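Local coordinates for protein virulence factor (Pectobacterium carotovorum, PDB 2W3Y) that serves as a virulence factor of a Drosophila pathogen, is S-palmitoylated and binds to lipid vesicles, at residues 117-123 and 211-217; 163-169 and 194-200; 201-205 and 216-220. All coordinates share one frame; numbering follows the deposited sequence.

Contact 1 of 3, residues 117-123 and 211-217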
loop_
_atom_site.group_PDB
_atom_site.type_symbol
_atom_site.label_atom_id
_atom_site.label_comp_id
_atom_site.label_asym_id
_atom_site.label_seq_id
_atom_site.Cartn_x
_atom_site.Cartn_y
_atom_site.Cartn_z
ATOM N N ASN A 117 -11.256 11.171 10.189
ATOM C CA ASN A 117 -12.426 11.539 10.978
ATOM C C ASN A 117 -13.352 12.368 10.117
ATOM O O ASN A 117 -13.198 13.590 10.035
ATOM C CB ASN A 117 -12.031 12.360 12.210
ATOM C CG ASN A 117 -11.141 11.602 13.162
ATOM O OD1 ASN A 117 -11.442 10.472 13.547
ATOM N ND2 ASN A 117 -10.033 12.224 13.558
ATOM N N THR A 118 -14.308 11.701 9.479
ATOM C CA THR A 118 -15.195 12.336 8.518
ATOM C C THR A 118 -16.527 11.581 8.479
ATOM O O THR A 118 -16.603 10.407 8.845
ATOM C CB THR A 118 -14.541 12.376 7.115
ATOM O OG1 THR A 118 -15.197 13.345 6.288
ATOM C CG2 THR A 118 -14.574 11.001 6.436
ATOM N N THR A 119 -17.579 12.271 8.053
ATOM C CA THR A 119 -18.889 11.658 7.869
ATOM C C THR A 119 -19.323 11.911 6.428
ATOM O O THR A 119 -19.446 13.061 6.001
ATOM C CB THR A 119 -19.935 12.197 8.884
ATOM O OG1 THR A 119 -19.504 11.912 10.224
ATOM C CG2 THR A 119 -21.280 11.531 8.662
ATOM N N VAL A 120 -19.520 10.822 5.689
ATOM C CA VAL A 120 -19.850 10.843 4.260
ATOM C C VAL A 120 -20.936 9.793 3.976
ATOM O O VAL A 120 -21.192 8.928 4.821
ATOM C CB VAL A 120 -18.600 10.526 3.384
ATOM C CG1 VAL A 120 -17.562 11.661 3.446
ATOM C CG2 VAL A 120 -17.966 9.181 3.780
ATOM N N LYS A 121 -21.565 9.868 2.801
ATOM C CA LYS A 121 -22.457 8.800 2.323
ATOM C C LYS A 121 -21.628 7.559 2.008
ATOM O O LYS A 121 -20.461 7.664 1.612
ATOM C CB LYS A 121 -23.200 9.189 1.037
ATOM C CG LYS A 121 -23.774 10.604 0.986
ATOM C CD LYS A 121 -24.470 10.826 -0.362
ATOM C CE LYS A 121 -24.465 12.298 -0.776
ATOM N NZ LYS A 121 -25.469 13.095 -0.018
ATOM N N GLY A 122 -22.249 6.394 2.176
ATOM C CA GLY A 122 -21.655 5.126 1.791
ATOM C C GLY A 122 -21.049 5.130 0.396
ATOM O O GLY A 122 -19.971 4.580 0.195
ATOM N N VAL A 123 -21.725 5.774 -0.557
ATOM C CA VAL A 123 -21.262 5.798 -1.948
ATOM C C VAL A 123 -20.057 6.725 -2.167
ATOM O O VAL A 123 -19.480 6.735 -3.251
ATOM C CB VAL A 123 -22.401 6.199 -2.958
ATOM C CG1 VAL A 123 -23.452 5.101 -3.065
ATOM C CG2 VAL A 123 -23.019 7.531 -2.567
ATOM N N SER A 211 -25.041 2.451 -0.145
ATOM C CA SER A 211 -25.978 3.292 0.591
ATOM C C SER A 211 -25.772 4.796 0.392
ATOM O O SER A 211 -24.642 5.275 0.301
ATOM C CB SER A 211 -25.908 2.956 2.084
ATOM O OG SER A 211 -26.594 3.925 2.860
ATOM N N TYR A 212 -26.890 5.528 0.340
ATOM C CA TYR A 212 -26.890 6.987 0.289
ATOM C C TYR A 212 -27.041 7.586 1.684
ATOM O O TYR A 212 -27.011 8.802 1.854
ATOM C CB TYR A 212 -27.974 7.491 -0.674
ATOM C CG TYR A 212 -27.527 7.400 -2.112
ATOM C CD1 TYR A 212 -27.533 6.181 -2.788
ATOM C CD2 TYR A 212 -27.058 8.522 -2.778
ATOM C CE1 TYR A 212 -27.100 6.086 -4.097
ATOM C CE2 TYR A 212 -26.626 8.442 -4.082
ATOM C CZ TYR A 212 -26.650 7.224 -4.735
ATOM O OH TYR A 212 -26.213 7.147 -6.030
ATOM N N GLN A 213 -27.185 6.714 2.675
ATOM C CA GLN A 213 -27.215 7.092 4.085
ATOM C C GLN A 213 -25.793 7.467 4.560
ATOM O O GLN A 213 -24.798 6.993 3.992
ATOM C CB GLN A 213 -27.834 5.934 4.889
ATOM C CG GLN A 213 -27.437 5.801 6.368
ATOM C CD GLN A 213 -28.063 4.584 7.060
ATOM O OE1 GLN A 213 -28.323 3.546 6.429
ATOM N NE2 GLN A 213 -28.307 4.709 8.366
ATOM N N GLU A 214 -25.709 8.335 5.574
ATOM C CA GLU A 214 -24.436 8.794 6.142
ATOM C C GLU A 214 -23.723 7.712 6.955
ATOM O O GLU A 214 -24.359 6.957 7.691
ATOM C CB GLU A 214 -24.664 10.008 7.050
ATOM C CG GLU A 214 -25.309 11.223 6.382
ATOM C CD GLU A 214 -24.309 12.102 5.667
ATOM O OE1 GLU A 214 -24.075 13.228 6.157
ATOM O OE2 GLU A 214 -23.748 11.672 4.630
ATOM N N VAL A 215 -22.398 7.645 6.824
ATOM C CA VAL A 215 -21.594 6.756 7.671
ATOM C C VAL A 215 -20.456 7.532 8.348
ATOM O O VAL A 215 -19.810 8.383 7.722
ATOM C CB VAL A 215 -21.059 5.482 6.915
ATOM C CG1 VAL A 215 -22.121 4.878 5.992
ATOM C CG2 VAL A 215 -19.792 5.770 6.129
ATOM N N ASN A 216 -20.223 7.247 9.627
ATOM C CA ASN A 216 -19.139 7.884 10.366
ATOM C C ASN A 216 -17.854 7.085 10.207
ATOM O O ASN A 216 -17.780 5.920 10.590
ATOM C CB ASN A 216 -19.496 8.065 11.853
ATOM C CG ASN A 216 -18.415 8.823 12.641
ATOM O OD1 ASN A 216 -17.989 9.918 12.254
ATOM N ND2 ASN A 216 -17.973 8.235 13.761
ATOM N N LEU A 217 -16.853 7.714 9.602
ATOM C CA LEU A 217 -15.526 7.119 9.503
ATOM C C LEU A 217 -14.649 7.744 10.570
ATOM O O LEU A 217 -14.289 8.926 10.472
ATOM C CB LEU A 217 -14.923 7.357 8.114
ATOM C CG LEU A 217 -15.708 6.946 6.868
ATOM C CD1 LEU A 217 -14.890 7.293 5.616
ATOM C CD2 LEU A 217 -16.073 5.454 6.898
#
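Tyr212 and Val123 meet just beyond the end of an antiparallel beta ladder, where a valine methyl covers one face of the phenol ring: Val123 CG2 sits 4.2 Å from the centroid of the Tyr212 ring, in a CH-pi contact. Val123 CG1 reaches the same ring at CE1. The ladder itself pairs the end of strand 109-121 with the start of strand 214-228. Thr118 with Leu217 and Val120 with Val215 are its hydrogen-bonded pairs, and Thr119 with Asn216 is a non-hydrogen-bonded pair. The bond from Val215 N to Val120 O is short and nearly straight (2.7 Å, 170° at the hydrogen). The pairing continues at Gly122 N, which donates to Gln213 O, and fades in a weak bond from Val123 N to Ser211 O.

On one face Thr118 and Leu217 lie side by side, with Thr118 CG2 3.8 Å from Leu217 CD1; Val120 CG2 touches the same leucine methyl. Helix 125-134 covers this face, Ser128 meeting both Val120 and Leu217, and Val125 meeting Val215. The other face is polar. There Asn216 CG stands opposite its own backbone N (chi1 -176°), and OD1 takes a weak hydrogen bond from Thr119 OG1 at 3.2 Å. Glu214 bends at chi2 and brings OE2 close to the backbone of Lys121, yet Lys121 NZ stays 5.2 Å from Glu214 OE2, too far for a salt bridge; the backbone N of Lys121 is hydrogen-bonded to Glu124 OE1. The turn leading into strand 214-228 is an ST turn, closed by a bond of 2.9 Å from Gln213 N to Ser211 OG.

Contact 2 of 3, residues 163-169 and 194-200; sequences QANYNYL and YGTHFKQ. With PLM (palmitic acid), chain C.
The open end of the beta hairpin made by strands 166-179 and 185-198 is joined here, with Tyr166 paired to Phe198 and Tyr168 to Thr196 in antiparallel hydrogen-bonded pairs. Each pair has two backbone bonds, the shortest running 2.8 Å from Thr196 N to Tyr168 O. In the return bond Tyr168 N approaches Thr196 O from well above the carbonyl plane.

On the face carrying Tyr168, Thr196 and Phe198, the two aromatic rings meet obliquely, their planes 52° apart. Phe198 CE2 lies over one face of the tyrosine ring, 3.4 Å from Tyr168 CD2, while Thr196 CG2 sits at that ring's edge. The edge of the phenylalanine turns to the bound palmitic acid, with Phe198 CZ 3.8 Å from palmitic acid C6; farther along the acyl chain Tyr194 CD2 touches the terminal carbon CF. Tyr168, Phe198 and Tyr194 thus lie along the bound lipid.

On the face of Asn167 and His197, His197 CG is set between its backbone N and carbonyl carbon (chi1 57°), and the imidazole lies alongside the amide of Asn165, which comes from the loop before the strand, the planes 25° apart. His197 ND1 comes 3.7 Å from Asn165 ND2 without a hydrogen bond and has no partner in the model. Beyond the strands the gap is bridged by a water that donates to Gln163 O and Asn165 OD1 and accepts from Gln200 N at 2.7 Å.

Strand 40-49 flanks strand 166-179, and Tyr168 OH bonds to Gln43 there. Strand 214-228 lies beside strand 185-198, receiving Thr196 OG1 at Gly220 O, and helix 142-159 packs on Tyr166 and Phe198 through Met159.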
loop_
_atom_site.group_PDB
_atom_site.type_symbol
_atom_site.label_atom_id
_atom_site.label_comp_id
_atom_site.label_asym_id
_atom_site.label_seq_id
_atom_site.Cartn_x
_atom_site.Cartn_y
_atom_site.Cartn_z
ATOM N N GLN A 163 -16.592 -11.079 17.967
ATOM C CA GLN A 163 -16.754 -9.722 18.496
ATOM C C GLN A 163 -15.439 -8.947 18.559
ATOM O O GLN A 163 -15.428 -7.748 18.852
ATOM C CB GLN A 163 -17.377 -9.771 19.898
ATOM C CG GLN A 163 -18.798 -10.270 19.919
ATOM C CD GLN A 163 -19.735 -9.385 19.128
ATOM O OE1 GLN A 163 -20.378 -9.834 18.180
ATOM N NE2 GLN A 163 -19.804 -8.117 19.503
ATOM N N ALA A 164 -14.333 -9.629 18.306
ATOM C CA ALA A 164 -13.019 -9.033 18.436
ATOM C C ALA A 164 -12.771 -7.923 17.399
ATOM O O ALA A 164 -13.473 -7.851 16.372
ATOM C CB ALA A 164 -11.951 -10.109 18.333
ATOM N N ASN A 165 -11.810 -7.045 17.684
ATOM C CA ASN A 165 -11.370 -6.062 16.687
ATOM C C ASN A 165 -10.779 -6.822 15.507
ATOM O O ASN A 165 -10.184 -7.889 15.699
ATOM C CB ASN A 165 -10.327 -5.097 17.259
ATOM C CG ASN A 165 -10.896 -4.141 18.329
ATOM O OD1 ASN A 165 -12.122 -3.943 18.469
ATOM N ND2 ASN A 165 -9.981 -3.503 19.052
ATOM N N TYR A 166 -10.954 -6.285 14.301
ATOM C CA TYR A 166 -10.464 -6.929 13.077
ATOM C C TYR A 166 -9.360 -6.050 12.439
ATOM O O TYR A 166 -9.617 -4.934 11.959
ATOM C CB TYR A 166 -11.628 -7.176 12.100
ATOM C CG TYR A 166 -11.260 -7.982 10.865
ATOM C CD1 TYR A 166 -11.286 -9.392 10.884
ATOM C CD2 TYR A 166 -10.858 -7.335 9.680
ATOM C CE1 TYR A 166 -10.935 -10.127 9.741
ATOM C CE2 TYR A 166 -10.528 -8.060 8.547
ATOM C CZ TYR A 166 -10.560 -9.439 8.580
ATOM O OH TYR A 166 -10.209 -10.130 7.438
ATOM N N ASN A 167 -8.129 -6.548 12.467
ATOM C CA ASN A 167 -6.972 -5.795 11.949
ATOM C C ASN A 167 -6.993 -5.623 10.430
ATOM O O ASN A 167 -7.300 -6.570 9.705
ATOM C CB ASN A 167 -5.655 -6.449 12.374
ATOM C CG ASN A 167 -5.404 -6.337 13.881
ATOM O OD1 ASN A 167 -5.615 -5.289 14.478
ATOM N ND2 ASN A 167 -4.955 -7.426 14.489
ATOM N N TYR A 168 -6.640 -4.423 9.972
ATOM C CA TYR A 168 -6.835 -4.016 8.573
ATOM C C TYR A 168 -5.701 -3.100 8.126
ATOM O O TYR A 168 -5.540 -1.986 8.649
ATOM C CB TYR A 168 -8.196 -3.333 8.411
ATOM C CG TYR A 168 -8.622 -2.956 6.989
ATOM C CD1 TYR A 168 -8.657 -3.908 5.954
ATOM C CD2 TYR A 168 -9.046 -1.657 6.706
ATOM C CE1 TYR A 168 -9.076 -3.547 4.645
ATOM C CE2 TYR A 168 -9.480 -1.291 5.424
ATOM C CZ TYR A 168 -9.486 -2.242 4.395
ATOM O OH TYR A 168 -9.931 -1.869 3.132
ATOM N N LEU A 169 -4.913 -3.589 7.166
ATOM C CA LEU A 169 -3.709 -2.912 6.681
ATOM C C LEU A 169 -3.803 -2.632 5.169
ATOM O O LEU A 169 -4.384 -3.422 4.430
ATOM C CB LEU A 169 -2.451 -3.764 6.982
ATOM C CG LEU A 169 -2.105 -4.212 8.420
ATOM C CD1 LEU A 169 -2.866 -5.472 8.839
ATOM C CD2 LEU A 169 -0.596 -4.465 8.591
ATOM N N TYR A 194 0.053 1.293 5.893
ATOM C CA TYR A 194 -0.876 1.937 6.833
ATOM C C TYR A 194 -1.588 0.841 7.577
ATOM O O TYR A 194 -1.853 -0.226 7.006
ATOM C CB TYR A 194 -1.912 2.792 6.099
ATOM C CG TYR A 194 -1.439 4.161 5.653
ATOM C CD1 TYR A 194 -0.083 4.442 5.429
ATOM C CD2 TYR A 194 -2.360 5.163 5.404
ATOM C CE1 TYR A 194 0.323 5.700 5.011
ATOM C CE2 TYR A 194 -1.963 6.416 4.983
ATOM C CZ TYR A 194 -0.626 6.682 4.789
ATOM O OH TYR A 194 -0.268 7.952 4.373
ATOM N N GLY A 195 -1.895 1.092 8.850
ATOM C CA GLY A 195 -2.529 0.069 9.673
ATOM C C GLY A 195 -3.620 0.629 10.564
ATOM O O GLY A 195 -3.423 1.646 11.233
ATOM N N THR A 196 -4.773 -0.026 10.539
ATOM C CA THR A 196 -5.888 0.312 11.438
ATOM C C THR A 196 -6.605 -0.981 11.858
ATOM O O THR A 196 -6.042 -2.081 11.737
ATOM C CB THR A 196 -6.831 1.431 10.816
ATOM O OG1 THR A 196 -7.691 2.016 11.820
ATOM C CG2 THR A 196 -7.663 0.914 9.611
ATOM N N HIS A 197 -7.813 -0.852 12.394
ATOM C CA HIS A 197 -8.647 -1.993 12.736
ATOM C C HIS A 197 -10.103 -1.531 12.696
ATOM O O HIS A 197 -10.365 -0.320 12.707
ATOM C CB HIS A 197 -8.298 -2.565 14.131
ATOM C CG HIS A 197 -8.400 -1.554 15.234
ATOM N ND1 HIS A 197 -9.522 -1.421 16.022
ATOM C CD2 HIS A 197 -7.543 -0.589 15.640
ATOM C CE1 HIS A 197 -9.339 -0.444 16.890
ATOM N NE2 HIS A 197 -8.145 0.077 16.678
ATOM N N PHE A 198 -11.026 -2.492 12.633
ATOM C CA PHE A 198 -12.449 -2.220 12.770
ATOM C C PHE A 198 -12.871 -2.719 14.146
ATOM O O PHE A 198 -12.725 -3.897 14.441
ATOM C CB PHE A 198 -13.283 -2.984 11.731
ATOM C CG PHE A 198 -13.140 -2.497 10.320
ATOM C CD1 PHE A 198 -14.119 -1.668 9.752
ATOM C CD2 PHE A 198 -12.061 -2.909 9.528
ATOM C CE1 PHE A 198 -14.019 -1.225 8.423
ATOM C CE2 PHE A 198 -11.952 -2.480 8.183
ATOM C CZ PHE A 198 -12.930 -1.626 7.636
ATOM N N LYS A 199 -13.403 -1.821 14.964
ATOM C CA LYS A 199 -14.085 -2.175 16.213
ATOM C C LYS A 199 -15.472 -2.753 15.884
ATOM O O LYS A 199 -16.005 -2.518 14.798
ATOM C CB LYS A 199 -14.253 -0.921 17.095
ATOM C CG LYS A 199 -12.962 -0.208 17.477
ATOM C CD LYS A 199 -13.212 0.775 18.635
ATOM C CE LYS A 199 -12.350 2.008 18.538
ATOM N NZ LYS A 199 -10.901 1.696 18.455
ATOM N N GLN A 200 -16.065 -3.500 16.817
ATOM C CA GLN A 200 -17.365 -4.137 16.548
ATOM C C GLN A 200 -18.390 -3.189 15.904
ATOM O O GLN A 200 -19.013 -3.536 14.907
ATOM C CB GLN A 200 -17.963 -4.771 17.821
ATOM C CG GLN A 200 -19.262 -5.549 17.549
ATOM C CD GLN A 200 -19.067 -6.654 16.523
ATOM O OE1 GLN A 200 -18.097 -7.405 16.591
ATOM N NE2 GLN A 200 -19.980 -6.751 15.562
HETATM C C1 PLM C . -17.643 -0.907 0.768
HETATM O O2 PLM C . -18.743 -1.511 0.876
HETATM C C2 PLM C . -16.776 -0.663 1.997
HETATM C C3 PLM C . -15.503 -1.503 2.026
HETATM C C4 PLM C . -14.661 -1.278 3.284
HETATM C C5 PLM C . -13.859 0.023 3.238
HETATM C C6 PLM C . -13.524 0.557 4.630
HETATM C C7 PLM C . -12.393 1.582 4.573
HETATM C C8 PLM C . -12.444 2.606 5.713
HETATM C C9 PLM C . -11.310 2.330 6.698
HETATM C CA PLM C . -10.226 3.401 6.720
HETATM C CB PLM C . -8.899 2.869 6.189
HETATM C CC PLM C . -8.051 4.011 5.653
HETATM C CD PLM C . -7.344 3.639 4.358
HETATM C CE PLM C . -5.839 3.763 4.534
HETATM C CF PLM C . -5.120 3.847 3.194
HETATM O O HOH W 1 -14.643 -5.032 18.480
#

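Contact 3 of 3, residues 201-205 and 216-220; sequences EQKKI and NLEFG. With PLM (palmitic acid), chain C.
Gln202 reaches across to Phe219 and Glu218 from the turn of residues 201-205 that follows strand 185-198. Its CB points toward strand 214-228, and from CG the chain runs on extended (chi2 174°), carrying the amide over the phenylalanine ring. CD lies 3.9 Å from Phe219 CE1. OE1 accepts from the backbone N of Lys199. NE2 stands 3.4 Å above the plane of the Phe219 ring, near its rim, with amide and ring only 20° from parallel. The same nitrogen gives a weak, strongly bent hydrogen bond to Glu218 O (2.7 Å, 116° at the hydrogen) and donates to a water, which in turn donates to Asn216 O and accepts from Glu218 N.

The opposite face of the Phe219 ring carries the palmitic acid, C9 lying 3.7 Å above its centre. Ile205 CD1 closes on the ring edge, 3.8 Å from Phe219 CZ, and also touches Leu217 CD2. Ile205 O comes 3.5 Å from palmitic acid C2, near the C1 end of the lipid.

Phe219 therefore separates two environments: a watered amide on one face and a hydrocarbon chain on the other. Such a division is consistent with a wall of the lipid site where a water bonds Asn216 O and Glu218 N away from the acyl chain, while Glu218 O gets a weak bond from Gln202.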
loop_
_atom_site.group_PDB
_atom_site.type_symbol
_atom_site.label_atom_id
_atom_site.label_comp_id
_atom_site.label_asym_id
_atom_site.label_seq_id
_atom_site.Cartn_x
_atom_site.Cartn_y
_atom_site.Cartn_z
ATOM N N GLU A 201 -18.524 -1.981 16.460
ATOM C CA GLU A 201 -19.536 -1.006 16.020
ATOM C C GLU A 201 -19.228 -0.402 14.637
ATOM O O GLU A 201 -20.090 0.211 14.011
ATOM C CB GLU A 201 -19.729 0.084 17.084
ATOM C CG GLU A 201 -18.489 0.974 17.322
ATOM C CD GLU A 201 -18.749 2.158 18.249
ATOM O OE1 GLU A 201 -18.940 1.946 19.478
ATOM O OE2 GLU A 201 -18.740 3.316 17.748
ATOM N N GLN A 202 -17.999 -0.597 14.166
ATOM C CA GLN A 202 -17.578 -0.137 12.846
ATOM C C GLN A 202 -17.741 -1.181 11.733
ATOM O O GLN A 202 -17.593 -0.850 10.551
ATOM C CB GLN A 202 -16.116 0.293 12.905
ATOM C CG GLN A 202 -15.862 1.535 13.712
ATOM C CD GLN A 202 -14.401 1.815 13.834
ATOM O OE1 GLN A 202 -13.652 1.019 14.404
ATOM N NE2 GLN A 202 -13.977 2.973 13.329
ATOM N N LYS A 203 -18.036 -2.432 12.089
ATOM C CA LYS A 203 -18.009 -3.518 11.091
ATOM C C LYS A 203 -19.016 -3.351 9.958
ATOM O O LYS A 203 -18.732 -3.735 8.821
ATOM C CB LYS A 203 -18.098 -4.907 11.746
ATOM C CG LYS A 203 -16.842 -5.223 12.539
ATOM C CD LYS A 203 -16.937 -6.498 13.337
ATOM C CE LYS A 203 -15.712 -6.664 14.224
ATOM N NZ LYS A 203 -15.753 -7.994 14.929
ATOM N N LYS A 204 -20.164 -2.751 10.287
ATOM C CA LYS A 204 -21.209 -2.331 9.333
ATOM C C LYS A 204 -20.711 -1.582 8.088
ATOM O O LYS A 204 -21.329 -1.673 7.027
ATOM C CB LYS A 204 -22.223 -1.432 10.053
ATOM C CG LYS A 204 -23.628 -2.017 10.242
ATOM C CD LYS A 204 -23.659 -3.239 11.178
ATOM C CE LYS A 204 -24.670 -3.083 12.332
ATOM N NZ LYS A 204 -24.134 -2.215 13.439
ATOM N N ILE A 205 -19.611 -0.839 8.230
ATOM C CA ILE A 205 -19.050 -0.025 7.136
ATOM C C ILE A 205 -18.716 -0.851 5.882
ATOM O O ILE A 205 -18.897 -0.374 4.746
ATOM C CB ILE A 205 -17.817 0.789 7.610
ATOM C CG1 ILE A 205 -18.244 1.834 8.644
ATOM C CG2 ILE A 205 -17.081 1.465 6.417
ATOM C CD1 ILE A 205 -17.088 2.434 9.438
ATOM N N ASN A 216 -20.223 7.247 9.627
ATOM C CA ASN A 216 -19.139 7.884 10.366
ATOM C C ASN A 216 -17.854 7.085 10.207
ATOM O O ASN A 216 -17.780 5.920 10.590
ATOM C CB ASN A 216 -19.496 8.065 11.853
ATOM C CG ASN A 216 -18.415 8.823 12.641
ATOM O OD1 ASN A 216 -17.989 9.918 12.254
ATOM N ND2 ASN A 216 -17.973 8.235 13.761
ATOM N N LEU A 217 -16.853 7.714 9.602
ATOM C CA LEU A 217 -15.526 7.119 9.503
ATOM C C LEU A 217 -14.649 7.744 10.570
ATOM O O LEU A 217 -14.289 8.926 10.472
ATOM C CB LEU A 217 -14.923 7.357 8.114
ATOM C CG LEU A 217 -15.708 6.946 6.868
ATOM C CD1 LEU A 217 -14.890 7.293 5.616
ATOM C CD2 LEU A 217 -16.073 5.454 6.898
ATOM N N GLU A 218 -14.326 6.962 11.594
ATOM C CA GLU A 218 -13.409 7.394 12.654
ATOM C C GLU A 218 -12.350 6.318 12.873
ATOM O O GLU A 218 -12.592 5.330 13.572
ATOM C CB GLU A 218 -14.158 7.724 13.969
ATOM C CG GLU A 218 -13.245 8.388 15.027
ATOM C CD GLU A 218 -13.877 8.526 16.415
ATOM O OE1 GLU A 218 -14.363 7.520 16.987
ATOM O OE2 GLU A 218 -13.851 9.652 16.955
ATOM N N PHE A 219 -11.194 6.489 12.229
ATOM C CA PHE A 219 -10.125 5.487 12.287
ATOM C C PHE A 219 -8.806 6.141 12.622
ATOM O O PHE A 219 -8.431 7.153 12.028
ATOM C CB PHE A 219 -9.979 4.727 10.960
ATOM C CG PHE A 219 -11.151 3.866 10.612
ATOM C CD1 PHE A 219 -11.166 2.518 10.960
ATOM C CD2 PHE A 219 -12.239 4.397 9.908
ATOM C CE1 PHE A 219 -12.254 1.707 10.626
ATOM C CE2 PHE A 219 -13.331 3.608 9.569
ATOM C CZ PHE A 219 -13.340 2.247 9.928
ATOM N N GLY A 220 -8.107 5.557 13.588
ATOM C CA GLY A 220 -6.742 5.941 13.880
ATOM C C GLY A 220 -5.848 5.060 13.034
ATOM O O GLY A 220 -5.895 3.838 13.135
HETATM C C1 PLM C . -17.643 -0.907 0.768
HETATM O O2 PLM C . -18.743 -1.511 0.876
HETATM C C2 PLM C . -16.776 -0.663 1.997
HETATM C C3 PLM C . -15.503 -1.503 2.026
HETATM C C4 PLM C . -14.661 -1.278 3.284
HETATM C C5 PLM C . -13.859 0.023 3.238
HETATM C C6 PLM C . -13.524 0.557 4.630
HETATM C C7 PLM C . -12.393 1.582 4.573
HETATM C C8 PLM C . -12.444 2.606 5.713
HETATM C C9 PLM C . -11.310 2.330 6.698
HETATM C CA PLM C . -10.226 3.401 6.720
HETATM C CB PLM C . -8.899 2.869 6.189
HETATM C CC PLM C . -8.051 4.011 5.653
HETATM C CD PLM C . -7.344 3.639 4.358
HETATM C CE PLM C . -5.839 3.763 4.534
HETATM C CF PLM C . -5.120 3.847 3.194
HETATM O O HOH W 2 -16.203 4.794 12.302
#

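In the fold
All three contacts belong to one mixed sheet and to the loops at the ends of its strands. Strand 214-228 serves contacts 1 and 3, which share Asn216 and Leu217 and have centres about 10 Å apart; it also neighbours strand 185-198 of contact 2. Contacts 2 and 3 are about 9 Å apart between centres, joined by Thr196 to Gly220 and Lys203 to Ala164, and both touch the palmitic acid. Contacts 1 and 2 do not touch, their centres about 18 Å apart. Along the chain contact 2 is nested within the loop closed by contact 1, and it closes before contact 3 opens. Contacts 2 and 3 form adjoining parts of the lipid's surroundings; contact 1 extends the same sheet beside them, with Leu217 near the lipid.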